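Local structure of carbohydrate deacetylase Agd3 (Neosartorya fumigata, 6NWZ) at residues A[52-64]-A[83-97]. The protein is a zinc-binding carbohydrate esterase that probably removes acetyl groups from the N-acetylgalactosamine units of the exopolysaccharide galactosaminogalactan and is required for biofilm formation by the fungus. Numbering follows the deposited sequence.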
ATOM      1  N   THR A  52     -16.563 -12.975   7.309  1.00 49.58           N
ATOM      2  CA  THR A  52     -16.503 -14.341   7.812  1.00 55.84           C
ATOM      3  C   THR A  52     -16.230 -15.273   6.641  1.00 60.57           C
ATOM      4  O   THR A  52     -16.857 -15.142   5.584  1.00 67.86           O
ATOM      5  CB  THR A  52     -17.807 -14.739   8.514  1.00 57.13           C
ATOM      6  OG1 THR A  52     -18.075 -13.825   9.585  1.00 63.36           O
ATOM      7  CG2 THR A  52     -17.706 -16.142   9.077  1.00 42.88           C
ATOM      8  N   THR A  53     -15.298 -16.204   6.821  1.00 51.81           N
ATOM      9  CA  THR A  53     -14.905 -17.123   5.761  1.00 56.20           C
ATOM     10  C   THR A  53     -15.522 -18.496   6.003  1.00 61.99           C
ATOM     11  O   THR A  53     -15.359 -19.075   7.082  1.00 68.96           O
ATOM     12  CB  THR A  53     -13.381 -17.242   5.670  1.00 56.60           C
ATOM     13  OG1 THR A  53     -12.811 -15.953   5.411  1.00 67.26           O
ATOM     14  CG2 THR A  53     -12.996 -18.179   4.546  1.00 52.91           C
ATOM     15  N   LEU A  54     -16.227 -19.008   4.995  1.00 55.74           N
ATOM     16  CA  LEU A  54     -16.823 -20.342   5.026  1.00 55.28           C
ATOM     17  C   LEU A  54     -16.181 -21.177   3.926  1.00 54.50           C
ATOM     18  O   LEU A  54     -16.361 -20.891   2.738  1.00 52.93           O
ATOM     19  CB  LEU A  54     -18.339 -20.273   4.840  1.00 43.61           C
ATOM     20  CG  LEU A  54     -19.052 -21.604   4.589  1.00 45.32           C
ATOM     21  CD1 LEU A  54     -18.968 -22.505   5.807  1.00 43.21           C
ATOM     22  CD2 LEU A  54     -20.498 -21.369   4.199  1.00 43.90           C
ATOM     23  N   LEU A  55     -15.433 -22.203   4.316  1.00 47.68           N
ATOM     24  CA  LEU A  55     -14.767 -23.078   3.362  1.00 42.52           C
ATOM     25  C   LEU A  55     -15.632 -24.306   3.119  1.00 43.34           C
ATOM     26  O   LEU A  55     -16.072 -24.962   4.068  1.00 52.96           O
ATOM     27  CB  LEU A  55     -13.379 -23.482   3.861  1.00 41.52           C
ATOM     28  CG  LEU A  55     -12.380 -22.330   4.021  1.00 40.61           C
ATOM     29  CD1 LEU A  55     -10.972 -22.864   4.181  1.00 41.94           C
ATOM     30  CD2 LEU A  55     -12.449 -21.366   2.848  1.00 39.47           C
ATOM     31  N   VAL A  56     -15.879 -24.609   1.848  1.00 39.86           N
ATOM     32  CA  VAL A  56     -16.770 -25.691   1.452  1.00 43.46           C
ATOM     33  C   VAL A  56     -15.922 -26.785   0.808  1.00 43.88           C
ATOM     34  O   VAL A  56     -15.480 -26.628  -0.340  1.00 50.85           O
ATOM     35  CB  VAL A  56     -17.864 -25.202   0.493  1.00 41.08           C
ATOM     36  CG1 VAL A  56     -18.894 -26.298   0.271  1.00 45.00           C
ATOM     37  CG2 VAL A  56     -18.521 -23.941   1.033  1.00 42.19           C
ATOM     38  N   PRO A  57     -15.672 -27.898   1.488  1.00 52.90           N
ATOM     39  CA  PRO A  57     -14.964 -29.012   0.858  1.00 45.82           C
ATOM     40  C   PRO A  57     -15.880 -29.762  -0.101  1.00 56.51           C
ATOM     41  O   PRO A  57     -17.097 -29.578  -0.118  1.00 59.57           O
ATOM     42  CB  PRO A  57     -14.567 -29.888   2.045  1.00 47.76           C
ATOM     43  CG  PRO A  57     -15.653 -29.646   3.033  1.00 52.03           C
ATOM     44  CD  PRO A  57     -16.037 -28.197   2.883  1.00 51.42           C
ATOM     45  N   GLN A  58     -15.259 -30.628  -0.908  1.00 64.19           N
ATOM     46  CA  GLN A  58     -16.015 -31.399  -1.891  1.00 55.46           C
ATOM     47  C   GLN A  58     -17.071 -32.274  -1.230  1.00 58.77           C
ATOM     48  O   GLN A  58     -18.105 -32.569  -1.841  1.00 52.61           O
ATOM     49  CB  GLN A  58     -15.062 -32.252  -2.729  1.00 54.37           C
ATOM     50  CG  GLN A  58     -15.742 -33.057  -3.822  1.00 46.74           C
ATOM     51  CD  GLN A  58     -14.756 -33.706  -4.767  1.00 51.51           C
ATOM     52  OE1 GLN A  58     -13.549 -33.481  -4.676  1.00 63.13           O
ATOM     53  NE2 GLN A  58     -15.266 -34.517  -5.687  1.00 59.49           N
ATOM     54  N   ALA A  59     -16.835 -32.693   0.014  1.00 69.12           N
ATOM     55  CA  ALA A  59     -17.823 -33.485   0.734  1.00 56.90           C
ATOM     56  C   ALA A  59     -19.019 -32.654   1.180  1.00 51.83           C
ATOM     57  O   ALA A  59     -20.055 -33.226   1.530  1.00 58.92           O
ATOM     58  CB  ALA A  59     -17.175 -34.156   1.946  1.00 54.20           C
ATOM     59  N   GLY A  60     -18.896 -31.332   1.184  1.00 48.74           N
ATOM     60  CA  GLY A  60     -19.979 -30.447   1.565  1.00 50.34           C
ATOM     61  C   GLY A  60     -19.777 -29.844   2.945  1.00 55.03           C
ATOM     62  O   GLY A  60     -18.866 -30.205   3.697  1.00 68.55           O
ATOM     63  N   VAL A  61     -20.660 -28.904   3.274  1.00 53.76           N
ATOM     64  CA  VAL A  61     -20.647 -28.247   4.576  1.00 52.20           C
ATOM     65  C   VAL A  61     -21.979 -27.534   4.745  1.00 55.84           C
ATOM     66  O   VAL A  61     -22.656 -27.222   3.761  1.00 56.95           O
ATOM     67  CB  VAL A  61     -19.444 -27.268   4.684  1.00 53.44           C
ATOM     68  CG1 VAL A  61     -19.686 -26.028   3.846  1.00 55.06           C
ATOM     69  CG2 VAL A  61     -19.166 -26.900   6.134  1.00 49.04           C
ATOM     70  N   GLY A  62     -22.371 -27.298   5.995  1.00 60.10           N
ATOM     71  CA  GLY A  62     -23.586 -26.559   6.277  1.00 50.10           C
ATOM     72  C   GLY A  62     -23.324 -25.068   6.397  1.00 62.67           C
ATOM     73  O   GLY A  62     -22.239 -24.639   6.784  1.00 64.55           O
ATOM     74  N   LEU A  63     -24.341 -24.270   6.047  1.00 61.10           N
ATOM     75  CA  LEU A  63     -24.201 -22.821   6.109  1.00 53.71           C
ATOM     76  C   LEU A  63     -24.383 -22.325   7.543  1.00 50.46           C
ATOM     77  O   LEU A  63     -25.068 -22.964   8.344  1.00 50.53           O
ATOM     78  CB  LEU A  63     -25.228 -22.142   5.209  1.00 44.44           C
ATOM     79  CG  LEU A  63     -25.524 -22.789   3.862  1.00 43.19           C
ATOM     80  CD1 LEU A  63     -26.898 -23.422   3.905  1.00 62.38           C
ATOM     81  CD2 LEU A  63     -25.431 -21.765   2.746  1.00 43.17           C
ATOM     82  N   PRO A  64     -23.780 -21.186   7.892  1.00 54.66           N
ATOM     83  CA  PRO A  64     -24.039 -20.599   9.214  1.00 56.31           C
ATOM     84  C   PRO A  64     -25.460 -20.058   9.311  1.00 56.70           C
ATOM     85  O   PRO A  64     -26.197 -20.064   8.319  1.00 62.04           O
ATOM     86  CB  PRO A  64     -22.995 -19.480   9.311  1.00 50.97           C
ATOM     87  CG  PRO A  64     -22.721 -19.109   7.882  1.00 46.10           C
ATOM     88  CD  PRO A  64     -22.799 -20.402   7.119  1.00 51.53           C
ATOM     89  N   VAL A  83     -18.055 -22.635  -5.646  1.00 42.68           N
ATOM     90  CA  VAL A  83     -17.461 -23.763  -4.923  1.00 37.31           C
ATOM     91  C   VAL A  83     -17.727 -25.074  -5.656  1.00 42.67           C
ATOM     92  O   VAL A  83     -18.316 -26.013  -5.105  1.00 45.64           O
ATOM     93  CB  VAL A  83     -17.935 -23.822  -3.454  1.00 44.90           C
ATOM     94  CG1 VAL A  83     -17.350 -22.657  -2.687  1.00 49.35           C
ATOM     95  CG2 VAL A  83     -19.456 -23.829  -3.322  1.00 44.01           C
ATOM     96  N   SER A  84     -17.267 -25.148  -6.902  1.00 42.42           N
ATOM     97  CA  SER A  84     -17.575 -26.252  -7.799  1.00 33.78           C
ATOM     98  C   SER A  84     -16.443 -27.269  -7.837  1.00 47.86           C
ATOM     99  O   SER A  84     -15.263 -26.909  -7.910  1.00 51.22           O
ATOM    100  CB  SER A  84     -17.847 -25.739  -9.212  1.00 40.45           C
ATOM    101  OG  SER A  84     -18.033 -26.823 -10.103  1.00 58.82           O
ATOM    102  N   TYR A  85     -16.814 -28.546  -7.799  1.00 43.10           N
ATOM    103  CA  TYR A  85     -15.877 -29.651  -7.916  1.00 39.15           C
ATOM    104  C   TYR A  85     -16.328 -30.582  -9.033  1.00 46.02           C
ATOM    105  O   TYR A  85     -17.496 -30.584  -9.432  1.00 49.70           O
ATOM    106  CB  TYR A  85     -15.768 -30.451  -6.616  1.00 46.60           C
ATOM    107  CG  TYR A  85     -15.215 -29.700  -5.429  1.00 50.20           C
ATOM    108  CD1 TYR A  85     -16.033 -28.896  -4.643  1.00 45.78           C
ATOM    109  CD2 TYR A  85     -13.882 -29.829  -5.069  1.00 55.63           C
ATOM    110  CE1 TYR A  85     -15.530 -28.224  -3.544  1.00 52.72           C
ATOM    111  CE2 TYR A  85     -13.370 -29.165  -3.975  1.00 57.14           C
ATOM    112  CZ  TYR A  85     -14.194 -28.365  -3.216  1.00 59.82           C
ATOM    113  OH  TYR A  85     -13.674 -27.706  -2.126  1.00 48.29           O
ATOM    114  N   ASP A  86     -15.390 -31.385  -9.529  1.00 41.10           N
ATOM    115  CA  ASP A  86     -15.695 -32.420 -10.515  1.00 42.50           C
ATOM    116  C   ASP A  86     -15.993 -33.699  -9.747  1.00 46.15           C
ATOM    117  O   ASP A  86     -15.084 -34.356  -9.232  1.00 50.93           O
ATOM    118  CB  ASP A  86     -14.543 -32.603 -11.497  1.00 43.61           C
ATOM    119  CG  ASP A  86     -14.830 -33.667 -12.557  1.00 51.90           C
ATOM    120  OD1 ASP A  86     -15.960 -34.199 -12.596  1.00 47.43           O
ATOM    121  OD2 ASP A  86     -13.918 -33.972 -13.357  1.00 54.10           O
ATOM    122  N   TYR A  87     -17.273 -34.048  -9.659  1.00 54.84           N
ATOM    123  CA  TYR A  87     -17.708 -35.252  -8.964  1.00 47.34           C
ATOM    124  C   TYR A  87     -17.651 -36.491  -9.842  1.00 55.19           C
ATOM    125  O   TYR A  87     -18.070 -37.566  -9.400  1.00 64.14           O
ATOM    126  CB  TYR A  87     -19.123 -35.053  -8.418  1.00 46.97           C
ATOM    127  CG  TYR A  87     -19.169 -34.041  -7.299  1.00 50.93           C
ATOM    128  CD1 TYR A  87     -19.342 -32.687  -7.563  1.00 43.28           C
ATOM    129  CD2 TYR A  87     -19.007 -34.435  -5.979  1.00 47.09           C
ATOM    130  CE1 TYR A  87     -19.367 -31.760  -6.538  1.00 42.95           C
ATOM    131  CE2 TYR A  87     -19.030 -33.517  -4.951  1.00 46.17           C
ATOM    132  CZ  TYR A  87     -19.210 -32.184  -5.232  1.00 47.23           C
ATOM    133  OH  TYR A  87     -19.229 -31.281  -4.194  1.00 52.92           O
ATOM    134  N   GLY A  88     -17.138 -36.367 -11.063  1.00 49.04           N
ATOM    135  CA  GLY A  88     -17.002 -37.510 -11.936  1.00 51.17           C
ATOM    136  C   GLY A  88     -18.345 -38.075 -12.371  1.00 53.16           C
ATOM    137  O   GLY A  88     -19.413 -37.530 -12.108  1.00 63.12           O
ATOM    138  N   GLY A  89     -18.255 -39.212 -13.056  1.00 54.17           N
ATOM    139  CA  GLY A  89     -19.453 -39.879 -13.513  1.00 55.28           C
ATOM    140  C   GLY A  89     -20.270 -38.979 -14.416  1.00 53.75           C
ATOM    141  O   GLY A  89     -19.747 -38.110 -15.121  1.00 64.51           O
ATOM    142  N   THR A  90     -21.585 -39.185 -14.385  1.00 61.23           N
ATOM    143  CA  THR A  90     -22.495 -38.315 -15.116  1.00 59.90           C
ATOM    144  C   THR A  90     -22.772 -37.012 -14.378  1.00 51.68           C
ATOM    145  O   THR A  90     -23.262 -36.059 -14.994  1.00 48.06           O
ATOM    146  CB  THR A  90     -23.808 -39.049 -15.394  1.00 64.74           C
ATOM    147  OG1 THR A  90     -24.229 -39.742 -14.212  1.00 74.71           O
ATOM    148  CG2 THR A  90     -23.622 -40.052 -16.524  1.00 61.16           C
ATOM    149  N   THR A  91     -22.460 -36.951 -13.081  1.00 63.18           N
ATOM    150  CA  THR A  91     -22.655 -35.722 -12.319  1.00 47.28           C
ATOM    151  C   THR A  91     -21.753 -34.604 -12.833  1.00 56.45           C
ATOM    152  O   THR A  91     -22.203 -33.467 -13.016  1.00 52.92           O
ATOM    153  CB  THR A  91     -22.398 -35.991 -10.834  1.00 47.93           C
ATOM    154  OG1 THR A  91     -23.406 -36.874 -10.326  1.00 66.09           O
ATOM    155  CG2 THR A  91     -22.407 -34.704 -10.032  1.00 45.88           C
ATOM    156  N   GLY A  92     -20.482 -34.911 -13.083  1.00 55.95           N
ATOM    157  CA  GLY A  92     -19.560 -33.928 -13.609  1.00 44.12           C
ATOM    158  C   GLY A  92     -19.314 -32.800 -12.625  1.00 42.24           C
ATOM    159  O   GLY A  92     -19.349 -32.979 -11.404  1.00 48.70           O
ATOM    160  N   TYR A  93     -19.064 -31.612 -13.171  1.00 43.14           N
ATOM    161  CA  TYR A  93     -18.827 -30.439 -12.340  1.00 38.55           C
ATOM    162  C   TYR A  93     -20.128 -29.952 -11.715  1.00 41.08           C
ATOM    163  O   TYR A  93     -21.119 -29.725 -12.416  1.00 51.37           O
ATOM    164  CB  TYR A  93     -18.185 -29.327 -13.165  1.00 36.94           C
ATOM    165  CG  TYR A  93     -16.679 -29.349 -13.124  1.00 49.28           C
ATOM    166  CD1 TYR A  93     -15.990 -28.744 -12.083  1.00 53.84           C
ATOM    167  CD2 TYR A  93     -15.944 -29.983 -14.118  1.00 46.64           C
ATOM    168  CE1 TYR A  93     -14.611 -28.763 -12.033  1.00 61.10           C
ATOM    169  CE2 TYR A  93     -14.563 -30.009 -14.078  1.00 56.59           C
ATOM    170  CZ  TYR A  93     -13.900 -29.396 -13.031  1.00 64.86           C
ATOM    171  OH  TYR A  93     -12.524 -29.412 -12.975  1.00 61.21           O
ATOM    172  N   GLN A  94     -20.123 -29.801 -10.391  1.00 42.27           N
ATOM    173  CA  GLN A  94     -21.276 -29.299  -9.655  1.00 37.43           C
ATOM    174  C   GLN A  94     -20.788 -28.479  -8.472  1.00 39.69           C
ATOM    175  O   GLN A  94     -19.662 -28.645  -8.001  1.00 51.79           O
ATOM    176  CB  GLN A  94     -22.183 -30.427  -9.146  1.00 39.36           C
ATOM    177  CG  GLN A  94     -22.839 -31.278 -10.219  1.00 59.71           C
ATOM    178  CD  GLN A  94     -23.865 -30.522 -11.032  1.00 69.12           C
ATOM    179  OE1 GLN A  94     -24.289 -29.426 -10.662  1.00 78.75           O
ATOM    180  NE2 GLN A  94     -24.269 -31.106 -12.153  1.00 67.32           N
ATOM    181  N   SER A  95     -21.660 -27.601  -7.986  1.00 41.57           N
ATOM    182  CA  SER A  95     -21.361 -26.851  -6.775  1.00 35.35           C
ATOM    183  C   SER A  95     -21.375 -27.772  -5.562  1.00 43.91           C
ATOM    184  O   SER A  95     -22.235 -28.647  -5.437  1.00 43.45           O
ATOM    185  CB  SER A  95     -22.374 -25.726  -6.585  1.00 36.95           C
ATOM    186  OG  SER A  95     -22.236 -25.129  -5.307  1.00 40.31           O
ATOM    187  N   ALA A  96     -20.414 -27.570  -4.657  1.00 37.44           N
ATOM    188  CA  ALA A  96     -20.389 -28.359  -3.431  1.00 43.68           C
ATOM    189  C   ALA A  96     -21.505 -27.966  -2.467  1.00 55.68           C
ATOM    190  O   ALA A  96     -21.783 -28.717  -1.524  1.00 55.56           O
ATOM    191  CB  ALA A  96     -19.030 -28.233  -2.746  1.00 48.88           C
ATOM    192  N   LEU A  97     -22.143 -26.815  -2.677  1.00 45.55           N
ATOM    193  CA  LEU A  97     -23.337 -26.445  -1.931  1.00 46.05           C
ATOM    194  C   LEU A  97     -24.570 -27.002  -2.631  1.00 47.24           C
ATOM    195  O   LEU A  97     -24.701 -26.906  -3.856  1.00 41.44           O
ATOM    196  CB  LEU A  97     -23.448 -24.923  -1.797  1.00 44.79           C
ATOM    197  CG  LEU A  97     -22.447 -24.204  -0.885  1.00 52.70           C
ATOM    198  CD1 LEU A  97     -22.690 -22.701  -0.889  1.00 45.27           C
ATOM    199  CD2 LEU A  97     -22.516 -24.739   0.533  1.00 51.71           C
TER
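Q58, in the type I beta turn from P57 to G60, lies against Y85 and Y87 of the hairpin formed by strands 84-86 and 93-95. Its CB sits over the middle of the Y85 ring, 3.6 Å from the centroid, a CH-pi contact 13° off the ring normal. With CG anti to the backbone N (chi1 -178°), the chain runs on between the two tyrosines: CG comes 3.5 Å from Y87 CE2, and CD lies near Y85 CB. The extended chain ends in an amide nearly parallel to the Y85 ring (19°) but almost perpendicular to that of Y87. OE1 lies on the same face of Y85, beyond the rim at CD2. Q58 NE2 ends 3.6 Å from D86 O. K32 makes a cation-pi contact with Y85.

Both tyrosine hydroxyls donate to backbone carbonyls, each in the carbonyl plane on a lone pair: Y85 OH to V56 O, just before the turn, at 2.8 Å, and Y87 OH to Q58 O, within it, at 2.9 Å. Next to the turn, V56 CG1 packs 3.6 Å from A96 CB and meets L97 CD2, while V83 CG1 touches V56 CB.

Within the CBM87 region, this apolar patch continues onto I30 of strand 22-31, which pairs in parallel with strand 51-55, and L97 reaches W102 of helix 99-112.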